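PDB 5M6Q: secreted protein from Kutzneria albida DSM 43870, which is a microbial transglutaminase that probably cross-links proteins by acyl transfer from glutamine side chains to primary amines. Local coordinates for residues A[19-22]-A[23-27]; A[67-70]-A[71-74]; A[87-90]-A[91-94]; A[141-144]-A[145-149]. All blocks are in the same frame, centred on the assembly; numbering follows the deposited sequence. Where two conformers were deposited one is given.

Interaction 1. Residues A[19-22]-A[23-27]; sequences EDYV and EAWER
Tyr-21 and Trp-25, one turn apart on helix 18-28, meet on the buried side of an amphipathic alpha-helix that follows edge strand 13-17. The Tyr-21 hydroxyl reaches the indole at Trp-25 CD1, 3.7 Å from OH, with the two planes inclined at 54°. Both rings leave the helix in the same sense, CG anti to the backbone N (chi1 175° and -170°), which carries them towards helices 35-41 and 47-53. There Asn-52 accepts from Trp-25 NE1 and His-29 stacks on the indole. Glu-26 lies across Val-22, its OE2 3.4 Å from Val-22 CG1, while OE2 also accepts from the backbone N of Met-33. With alanine in place of Glu-26, the Met-33 amide would probably lose this acceptor and Val-22 CG1 the cover that the glutamate gives it. On the outer side Glu-19 and Glu-23 run side by side, their OE2 atoms 3.9 Å apart; Arg-17 pairs with Asp-20 OD1 as well as Glu-19 OE1 and probably eases the repulsion. Successive i to i+4 backbone bonds hold the spacing, among them Trp-25 N to Tyr-21 O. A water bridges Asp-20 and Glu-23, donating to Asp-20 OD1 at 2.9 Å and to Glu-23 OE1 at 2.6 Å.

Interaction 2. Residues A[67-70]-A[71-74]; sequences FGSL and RTAE
Ser-69 is the N-cap of helix 70-84, and its side chain turns back to the amide of Thr-72 in the first turn. The capping bond, Thr-72 N to Ser-69 OG, is weak at 3.4 Å but fairly straight, 161° at the hydrogen. Ser-69 OG sits between its own backbone N and carbonyl carbon (chi1 79°), a rotation that aims it at the Thr-72 amide. OG and Thr-72 OG1 lie 3.0 Å apart, and both hydroxyls are hydrogen-bonded to Asp-155 OD2, so one carboxylate oxygen ties the cap to a distant loop. The other branch of Thr-72 faces Phe-67: CG2 approaches the ring obliquely, 3.8 Å from Phe-67 CD1, and CD2 of the same ring lies 4.2 Å from Ala-73 CB. One turn on, Glu-74 N donates to Leu-70 O at 2.8 Å, while the Glu-74 carboxylate crosses the Leu-70 side chain, its OE1 3.6 Å from Leu-70 CG. A glycine in place of Glu-74 would probably leave that flank of Leu-70 without its cover. Phe-67 and Ala-73 both rest on Val-219 of strand 214-223, whereas Leu-70 and Glu-74 touch Phe-178 of strand 174-179, so the helix begins packed against the central sheet.

Interaction 3. Residues A[87-90]-A[91-94]; sequences HPSP and AQYE
Ser-89 and Gln-92 exchange hydrogen bonds across the first turn of helix 90-99 and so form a capping box, with Ser-89 as the N-cap. Of the two reciprocal bonds the firmer runs from Ser-89 N to Gln-92 OE1, 3.0 Å long and almost straight at 171°. It comes in the plane of the amide carbonyl, on a lone pair, and so fixes the turn of the Gln-92 amide group. The return bond, Gln-92 N to Ser-89 OG, is weak at 3.4 Å. Backbone bonds take over directly behind the box: Tyr-93 N donates to Ser-89 O at 2.9 Å, and Glu-94 N to Pro-90 O at 3.1 Å. Apolar contact comes from Pro-88, whose CB meets Gln-92 CB at 3.7 Å and whose CG lies 4.1 Å from Tyr-93 CB. A chi1 of 166° swings the Tyr-93 ring to the side opposite its own amide, where it reaches Leu-80 and Ile-83 of helix 70-84, and its OH bonds to Val-109 O. Pro-90 suits the first helical position, for it has no amide hydrogen to be left without an acceptor. The helix start is thus closed by neutral groups, serine and glutamine, while Pro-88 packs its ring against Gln-92 and Tyr-93.

Interaction 4. Residues A[141-144]-A[145-149]; sequences EERA and HTTYR
His-145 N donates to Glu-141 O at 3.0 Å, a regular helical bond near the end of helix 141-146. With CG anti to its carbonyl carbon (chi1 -67°), the His-145 ring folds back along the helix, so that Glu-141 O lies over one ring face and Glu-141 CG comes to 3.4 Å from His-145 CD2. The glutamate chain crosses the ring obliquely, its carboxylate turned 45° from the imidazole plane; ND1 makes a weak bond to Ser-133. Thr-146 next returns its hydroxyl to the preceding turn, OG1 donating to Glu-142 O at 2.9 Å, and Thr-146 N bonds to Arg-143 O at 3.3 Å. Thr-147 grips that same oxygen twice: Thr-147 N donates to Arg-143 O at 3.0 Å, nearly along the C=O axis, and Thr-147 OG1 donates to Arg-143 O at 2.7 Å from above the carbonyl plane, which brings its donors to three. A water links Thr-147 OG1 to Arg-143 NE, meeting the guanidinium at its edge; Trp-139 makes a cation-pi contact with the same arginine. At Tyr-148 the amide reaches Ala-144 O through a second water, which takes the place of a direct helical bond, and the ring receives Thr-147 CG2 over its centre. Arg-149 NH1 closes back on His-145 O and also pairs with Glu-214. Such hydroxyl and water bonds to carbonyls are consistent with a helix whose last turn is weakly bonded and gives way to a type I beta turn, Thr-146 to Arg-149.

Overall arrangement
The four contacts follow one another along the single chain, each local to one helix or helix end, and none touches another. Interactions 2 and 4 come closest, with nearest atoms about 6 Å and centres 19 Å apart. Interactions 2 and 3 open the consecutive helices 70-84 and 90-99, and Tyr-93 of the second packs on the first; their centres lie 24 Å apart. Interaction 1, on helix 18-28, is 40 Å from interaction 4 between centres, on opposite sides of the chain's centre. Strands 13-17 and 66-67, the outermost of the antiparallel sheet, lead into interactions 1 and 2 respectively. The contacts thus lie on separate helices, two of them tied to opposite edges of one sheet.

Interaction 1. Residues A[19-22]-A[23-27]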
loop_
_atom_site.group_PDB
_atom_site.type_symbol
_atom_site.label_atom_id
_atom_site.label_comp_id
_atom_site.label_asym_id
_atom_site.label_seq_id
_atom_site.Cartn_x
_atom_site.Cartn_y
_atom_site.Cartn_z
ATOM N N GLU A 19 5.298 -6.463 19.709
ATOM C CA GLU A 19 4.690 -7.641 20.336
ATOM C C GLU A 19 3.178 -7.484 20.507
ATOM O O GLU A 19 2.432 -8.438 20.322
ATOM C CB GLU A 19 5.337 -7.955 21.703
ATOM C CG GLU A 19 4.958 -9.339 22.256
ATOM C CD GLU A 19 5.314 -9.558 23.741
ATOM O OE1 GLU A 19 5.852 -8.630 24.391
ATOM O OE2 GLU A 19 5.052 -10.675 24.256
ATOM N N ASP A 20 2.716 -6.293 20.863
ATOM C CA ASP A 20 1.279 -6.109 21.055
ATOM C C ASP A 20 0.544 -6.065 19.711
ATOM O O ASP A 20 -0.573 -6.546 19.592
ATOM C CB ASP A 20 0.991 -4.842 21.862
ATOM C CG ASP A 20 1.452 -4.950 23.315
ATOM O OD1 ASP A 20 1.509 -6.074 23.866
ATOM O OD2 ASP A 20 1.754 -3.902 23.910
ATOM N N TYR A 21 1.174 -5.482 18.700
ATOM C CA TYR A 21 0.598 -5.479 17.363
ATOM C C TYR A 21 0.463 -6.903 16.809
ATOM O O TYR A 21 -0.553 -7.258 16.208
ATOM C CB TYR A 21 1.441 -4.623 16.413
ATOM C CG TYR A 21 0.952 -4.683 14.995
ATOM C CD1 TYR A 21 -0.254 -4.096 14.629
ATOM C CD2 TYR A 21 1.685 -5.343 14.023
ATOM C CE1 TYR A 21 -0.709 -4.159 13.322
ATOM C CE2 TYR A 21 1.247 -5.407 12.728
ATOM C CZ TYR A 21 0.056 -4.820 12.378
ATOM O OH TYR A 21 -0.368 -4.915 11.074
ATOM N N VAL A 22 1.485 -7.716 17.022
ATOM C CA VAL A 22 1.467 -9.084 16.511
ATOM C C VAL A 22 0.313 -9.864 17.133
ATOM O O VAL A 22 -0.443 -10.528 16.423
ATOM C CB VAL A 22 2.814 -9.785 16.748
ATOM C CG1 VAL A 22 2.709 -11.261 16.408
ATOM C CG2 VAL A 22 3.876 -9.148 15.887
ATOM N N GLU A 23 0.148 -9.751 18.448
ATOM C CA GLU A 23 -0.967 -10.409 19.116
ATOM C C GLU A 23 -2.310 -9.936 18.576
ATOM O O GLU A 23 -3.193 -10.742 18.355
ATOM C CB GLU A 23 -0.910 -10.189 20.628
ATOM C CG GLU A 23 0.073 -11.114 21.321
ATOM C CD GLU A 23 0.238 -10.819 22.804
ATOM O OE1 GLU A 23 -0.672 -10.189 23.398
ATOM O OE2 GLU A 23 1.288 -11.218 23.367
ATOM N N ALA A 24 -2.472 -8.637 18.361
ATOM C CA ALA A 24 -3.727 -8.164 17.793
ATOM C C ALA A 24 -3.896 -8.726 16.388
ATOM O O ALA A 24 -4.975 -9.189 16.024
ATOM C CB ALA A 24 -3.788 -6.658 17.786
ATOM N N TRP A 25 -2.818 -8.700 15.612
ATOM C CA TRP A 25 -2.812 -9.248 14.263
ATOM C C TRP A 25 -3.206 -10.728 14.255
ATOM O O TRP A 25 -3.985 -11.170 13.420
ATOM C CB TRP A 25 -1.427 -9.067 13.640
ATOM C CG TRP A 25 -1.327 -9.373 12.171
ATOM C CD1 TRP A 25 -1.407 -8.479 11.141
ATOM C CD2 TRP A 25 -1.116 -10.655 11.573
ATOM N NE1 TRP A 25 -1.256 -9.125 9.943
ATOM C CE2 TRP A 25 -1.074 -10.461 10.177
ATOM C CE3 TRP A 25 -0.944 -11.948 12.082
ATOM C CZ2 TRP A 25 -0.882 -11.516 9.275
ATOM C CZ3 TRP A 25 -0.754 -12.993 11.188
ATOM C CH2 TRP A 25 -0.727 -12.770 9.799
ATOM N N GLU A 26 -2.665 -11.491 15.193
ATOM C CA GLU A 26 -2.958 -12.919 15.247
ATOM C C GLU A 26 -4.397 -13.194 15.658
ATOM O O GLU A 26 -5.003 -14.147 15.167
ATOM C CB GLU A 26 -1.987 -13.629 16.192
ATOM C CG GLU A 26 -0.580 -13.685 15.631
ATOM C CD GLU A 26 0.442 -14.171 16.644
ATOM O OE1 GLU A 26 0.110 -14.234 17.847
ATOM O OE2 GLU A 26 1.579 -14.481 16.235
ATOM N N ARG A 27 -4.948 -12.367 16.542
ATOM C CA ARG A 27 -6.353 -12.508 16.914
ATOM C C ARG A 27 -7.242 -12.253 15.717
ATOM O O ARG A 27 -8.246 -12.929 15.521
ATOM C CB ARG A 27 -6.747 -11.546 18.045
ATOM C CG ARG A 27 -6.265 -11.944 19.431
ATOM C CD ARG A 27 -7.001 -11.166 20.539
ATOM N NE ARG A 27 -6.845 -9.710 20.428
ATOM C CZ ARG A 27 -5.765 -9.036 20.834
ATOM N NH1 ARG A 27 -4.733 -9.688 21.370
ATOM N NH2 ARG A 27 -5.707 -7.711 20.694
HETATM O O HOH W 1 -2.588 -6.638 21.524
HETATM O O HOH W 2 -0.865 -7.672 23.855
#

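Interaction 2. Residues A[67-70]-A[71-74]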
loop_
_atom_site.group_PDB
_atom_site.type_symbol
_atom_site.label_atom_id
_atom_site.label_comp_id
_atom_site.label_asym_id
_atom_site.label_seq_id
_atom_site.Cartn_x
_atom_site.Cartn_y
_atom_site.Cartn_z
ATOM N N PHE A 67 -1.891 5.977 -7.359
ATOM C CA PHE A 67 -2.718 7.123 -7.734
ATOM C C PHE A 67 -2.477 8.343 -6.832
ATOM O O PHE A 67 -2.077 8.201 -5.680
ATOM C CB PHE A 67 -4.199 6.706 -7.714
ATOM C CG PHE A 67 -4.470 5.474 -8.515
ATOM C CD1 PHE A 67 -4.603 5.547 -9.895
ATOM C CD2 PHE A 67 -4.554 4.237 -7.910
ATOM C CE1 PHE A 67 -4.836 4.413 -10.644
ATOM C CE2 PHE A 67 -4.778 3.099 -8.662
ATOM C CZ PHE A 67 -4.921 3.185 -10.023
ATOM N N GLY A 68 -2.720 9.536 -7.377
ATOM C CA GLY A 68 -2.512 10.780 -6.658
ATOM C C GLY A 68 -3.505 11.005 -5.523
ATOM O O GLY A 68 -3.219 11.740 -4.580
ATOM N N SER A 69 -4.672 10.379 -5.590
ATOM C CA SER A 69 -5.649 10.587 -4.523
ATOM C C SER A 69 -6.262 9.289 -4.005
ATOM O O SER A 69 -6.424 8.319 -4.743
ATOM C CB SER A 69 -6.755 11.535 -4.994
ATOM O OG SER A 69 -7.686 10.857 -5.812
ATOM N N LEU A 70 -6.585 9.280 -2.715
ATOM C CA LEU A 70 -7.217 8.138 -2.073
ATOM C C LEU A 70 -8.532 7.749 -2.759
ATOM O O LEU A 70 -8.808 6.568 -2.937
ATOM C CB LEU A 70 -7.461 8.435 -0.591
ATOM C CG LEU A 70 -8.187 7.341 0.186
ATOM C CD1 LEU A 70 -7.400 6.023 0.135
ATOM C CD2 LEU A 70 -8.474 7.785 1.635
ATOM N N ARG A 71 -9.326 8.733 -3.179
ATOM C CA ARG A 71 -10.622 8.433 -3.783
ATOM C C ARG A 71 -10.488 7.619 -5.079
ATOM O O ARG A 71 -11.282 6.713 -5.344
ATOM C CB ARG A 71 -11.396 9.732 -4.043
ATOM C CG ARG A 71 -11.880 10.393 -2.748
ATOM C CD ARG A 71 -12.364 11.815 -2.950
ATOM N NE ARG A 71 -13.669 11.856 -3.600
ATOM C CZ ARG A 71 -13.852 12.112 -4.889
ATOM N NH1 ARG A 71 -12.808 12.359 -5.676
ATOM N NH2 ARG A 71 -15.080 12.126 -5.390
ATOM N N THR A 72 -9.481 7.934 -5.876
ATOM C CA THR A 72 -9.245 7.152 -7.082
ATOM C C THR A 72 -8.872 5.724 -6.723
ATOM O O THR A 72 -9.354 4.783 -7.349
ATOM C CB THR A 72 -8.138 7.748 -7.947
ATOM O OG1 THR A 72 -8.404 9.133 -8.207
ATOM C CG2 THR A 72 -8.028 6.983 -9.267
ATOM N N ALA A 73 -7.990 5.564 -5.736
ATOM C CA ALA A 73 -7.583 4.236 -5.305
ATOM C C ALA A 73 -8.789 3.456 -4.807
ATOM O O ALA A 73 -8.903 2.253 -5.025
ATOM C CB ALA A 73 -6.518 4.314 -4.213
ATOM N N GLU A 74 -9.692 4.146 -4.122
ATOM C CA GLU A 74 -10.885 3.473 -3.631
ATOM C C GLU A 74 -11.792 3.023 -4.778
ATOM O O GLU A 74 -12.416 1.958 -4.699
ATOM C CB GLU A 74 -11.629 4.384 -2.652
ATOM C CG GLU A 74 -10.879 4.465 -1.329
ATOM C CD GLU A 74 -11.409 5.536 -0.409
ATOM O OE1 GLU A 74 -11.609 6.678 -0.879
ATOM O OE2 GLU A 74 -11.617 5.222 0.783
#

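Interaction 3. Residues A[87-90]-A[91-94]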
loop_
_atom_site.group_PDB
_atom_site.type_symbol
_atom_site.label_atom_id
_atom_site.label_comp_id
_atom_site.label_asym_id
_atom_site.label_seq_id
_atom_site.Cartn_x
_atom_site.Cartn_y
_atom_site.Cartn_z
ATOM N N HIS A 87 -14.731 -14.839 -9.555
ATOM C CA HIS A 87 -13.766 -15.936 -9.656
ATOM C C HIS A 87 -13.245 -16.126 -11.089
ATOM O O HIS A 87 -13.372 -17.207 -11.662
ATOM C CB HIS A 87 -14.398 -17.241 -9.143
ATOM C CG HIS A 87 -13.424 -18.369 -8.968
ATOM N ND1 HIS A 87 -13.823 -19.655 -8.667
ATOM C CD2 HIS A 87 -12.072 -18.406 -9.048
ATOM C CE1 HIS A 87 -12.761 -20.435 -8.571
ATOM N NE2 HIS A 87 -11.687 -19.702 -8.799
ATOM N N PRO A 88 -12.652 -15.077 -11.682
ATOM C CA PRO A 88 -12.117 -15.279 -13.035
ATOM C C PRO A 88 -10.784 -16.035 -13.080
ATOM O O PRO A 88 -10.022 -16.018 -12.109
ATOM C CB PRO A 88 -11.926 -13.850 -13.543
ATOM C CG PRO A 88 -11.644 -13.071 -12.318
ATOM C CD PRO A 88 -12.515 -13.674 -11.247
ATOM N N SER A 89 -10.526 -16.710 -14.197
ATOM C CA SER A 89 -9.187 -17.189 -14.526
ATOM C C SER A 89 -8.381 -15.979 -14.966
ATOM O O SER A 89 -8.970 -14.949 -15.283
ATOM C CB SER A 89 -9.232 -18.241 -15.644
ATOM O OG SER A 89 -9.526 -17.636 -16.890
ATOM N N PRO A 90 -7.036 -16.082 -14.989
ATOM C CA PRO A 90 -6.262 -14.935 -15.479
ATOM C C PRO A 90 -6.747 -14.380 -16.818
ATOM O O PRO A 90 -6.825 -13.163 -16.957
ATOM C CB PRO A 90 -4.849 -15.502 -15.601
ATOM C CG PRO A 90 -4.785 -16.529 -14.500
ATOM C CD PRO A 90 -6.168 -17.129 -14.414
ATOM N N ALA A 91 -7.092 -15.236 -17.775
ATOM C CA ALA A 91 -7.552 -14.747 -19.080
ATOM C C ALA A 91 -8.903 -14.015 -18.978
ATOM O O ALA A 91 -9.149 -13.023 -19.683
ATOM C CB ALA A 91 -7.643 -15.911 -20.088
ATOM N N GLN A 92 -9.771 -14.494 -18.093
ATOM C CA GLN A 92 -11.082 -13.871 -17.908
ATOM C C GLN A 92 -10.942 -12.523 -17.218
ATOM O O GLN A 92 -11.721 -11.606 -17.451
ATOM C CB GLN A 92 -12.009 -14.777 -17.104
ATOM C CG GLN A 92 -12.615 -15.911 -17.920
ATOM C CD GLN A 92 -13.366 -16.895 -17.046
ATOM O OE1 GLN A 92 -12.972 -17.153 -15.909
ATOM N NE2 GLN A 92 -14.453 -17.450 -17.575
ATOM N N TYR A 93 -9.941 -12.419 -16.358
ATOM C CA TYR A 93 -9.647 -11.172 -15.665
ATOM C C TYR A 93 -9.188 -10.109 -16.679
ATOM O O TYR A 93 -9.619 -8.954 -16.638
ATOM C CB TYR A 93 -8.592 -11.439 -14.577
ATOM C CG TYR A 93 -7.929 -10.217 -13.981
ATOM C CD1 TYR A 93 -6.782 -9.676 -14.552
ATOM C CD2 TYR A 93 -8.438 -9.615 -12.835
ATOM C CE1 TYR A 93 -6.164 -8.574 -14.005
ATOM C CE2 TYR A 93 -7.825 -8.510 -12.277
ATOM C CZ TYR A 93 -6.689 -7.990 -12.871
ATOM O OH TYR A 93 -6.070 -6.898 -12.332
ATOM N N GLU A 94 -8.336 -10.511 -17.612
ATOM C CA GLU A 94 -7.818 -9.579 -18.602
ATOM C C GLU A 94 -8.967 -9.050 -19.453
ATOM O O GLU A 94 -9.049 -7.855 -19.726
ATOM C CB GLU A 94 -6.750 -10.245 -19.482
ATOM C CG GLU A 94 -6.106 -9.303 -20.467
ATOM C CD GLU A 94 -4.894 -9.907 -21.169
ATOM O OE1 GLU A 94 -4.382 -10.957 -20.712
ATOM O OE2 GLU A 94 -4.455 -9.325 -22.184
#

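Interaction 4. Residues A[141-144]-A[145-149]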
loop_
_atom_site.group_PDB
_atom_site.type_symbol
_atom_site.label_atom_id
_atom_site.label_comp_id
_atom_site.label_asym_id
_atom_site.label_seq_id
_atom_site.Cartn_x
_atom_site.Cartn_y
_atom_site.Cartn_z
ATOM N N GLU A 141 15.614 19.718 -11.688
ATOM C CA GLU A 141 14.515 19.948 -10.754
ATOM C C GLU A 141 13.159 19.848 -11.459
ATOM O O GLU A 141 12.181 19.367 -10.878
ATOM C CB GLU A 141 14.657 21.313 -10.082
ATOM C CG GLU A 141 13.581 21.607 -9.055
ATOM C CD GLU A 141 13.681 23.013 -8.512
ATOM O OE1 GLU A 141 13.908 23.939 -9.323
ATOM O OE2 GLU A 141 13.545 23.189 -7.280
ATOM N N GLU A 142 13.097 20.294 -12.709
ATOM C CA GLU A 142 11.835 20.231 -13.438
ATOM C C GLU A 142 11.437 18.767 -13.667
ATOM O O GLU A 142 10.270 18.408 -13.536
ATOM C CB GLU A 142 11.917 20.982 -14.771
ATOM C CG GLU A 142 10.595 20.981 -15.560
ATOM C CD GLU A 142 10.719 21.617 -16.946
ATOM O OE1 GLU A 142 11.850 21.993 -17.334
ATOM O OE2 GLU A 142 9.683 21.742 -17.647
ATOM N N ARG A 143 12.406 17.915 -13.985
ATOM C CA ARG A 143 12.100 16.499 -14.157
ATOM C C ARG A 143 11.669 15.858 -12.835
ATOM O O ARG A 143 10.674 15.126 -12.795
ATOM C CB ARG A 143 13.285 15.724 -14.729
ATOM C CG ARG A 143 12.969 14.244 -14.897
ATOM C CD ARG A 143 13.978 13.499 -15.769
ATOM N NE ARG A 143 13.525 12.127 -16.010
ATOM C CZ ARG A 143 14.288 11.144 -16.486
ATOM N NH1 ARG A 143 15.562 11.366 -16.779
ATOM N NH2 ARG A 143 13.779 9.931 -16.662
ATOM N N ALA A 144 12.416 16.129 -11.764
ATOM C CA ALA A 144 12.088 15.559 -10.454
ATOM C C ALA A 144 10.661 15.913 -10.045
ATOM O O ALA A 144 9.941 15.081 -9.513
ATOM C CB ALA A 144 13.074 16.043 -9.385
ATOM N N HIS A 145 10.254 17.148 -10.302
ATOM C CA HIS A 145 8.977 17.622 -9.793
ATOM C C HIS A 145 7.794 17.389 -10.720
ATOM O O HIS A 145 6.670 17.714 -10.360
ATOM C CB HIS A 145 9.083 19.100 -9.454
ATOM C CG HIS A 145 10.005 19.376 -8.309
ATOM N ND1 HIS A 145 10.485 18.377 -7.488
ATOM C CD2 HIS A 145 10.548 20.529 -7.856
ATOM C CE1 HIS A 145 11.281 18.905 -6.574
ATOM N NE2 HIS A 145 11.335 20.210 -6.775
ATOM N N THR A 146 8.025 16.818 -11.901
ATOM C CA THR A 146 6.902 16.499 -12.772
ATOM C C THR A 146 6.782 15.007 -13.045
ATOM O O THR A 146 5.764 14.563 -13.554
ATOM C CB THR A 146 6.995 17.219 -14.130
ATOM O OG1 THR A 146 8.176 16.786 -14.812
ATOM C CG2 THR A 146 7.040 18.724 -13.933
ATOM N N THR A 147 7.814 14.235 -12.720
ATOM C CA THR A 147 7.816 12.811 -13.060
ATOM C C THR A 147 6.665 12.071 -12.381
ATOM O O THR A 147 6.062 11.186 -12.976
ATOM C CB THR A 147 9.168 12.134 -12.693
ATOM O OG1 THR A 147 10.204 12.623 -13.559
ATOM C CG2 THR A 147 9.091 10.623 -12.838
ATOM N N TYR A 148 6.328 12.438 -11.152
ATOM C CA TYR A 148 5.319 11.662 -10.435
ATOM C C TYR A 148 3.991 12.399 -10.356
ATOM O O TYR A 148 3.184 12.149 -9.471
ATOM C CB TYR A 148 5.837 11.281 -9.044
ATOM C CG TYR A 148 7.099 10.474 -9.156
ATOM C CD1 TYR A 148 7.065 9.173 -9.653
ATOM C CD2 TYR A 148 8.333 11.027 -8.828
ATOM C CE1 TYR A 148 8.212 8.439 -9.780
ATOM C CE2 TYR A 148 9.493 10.299 -8.959
ATOM C CZ TYR A 148 9.427 9.008 -9.442
ATOM O OH TYR A 148 10.586 8.279 -9.595
ATOM N N ARG A 149 3.745 13.289 -11.312
ATOM C CA ARG A 149 2.455 13.967 -11.349
ATOM C C ARG A 149 1.371 13.003 -11.827
ATOM O O ARG A 149 1.579 12.235 -12.771
ATOM C CB ARG A 149 2.508 15.207 -12.242
ATOM C CG ARG A 149 3.496 16.285 -11.743
ATOM C CD ARG A 149 2.910 17.306 -10.721
ATOM N NE ARG A 149 2.361 16.712 -9.493
ATOM C CZ ARG A 149 3.089 16.139 -8.539
ATOM N NH1 ARG A 149 4.409 16.066 -8.662
ATOM N NH2 ARG A 149 2.498 15.625 -7.466
HETATM O O HOH W 3 11.410 10.846 -15.498
HETATM O O HOH W 4 7.373 14.435 -9.439
#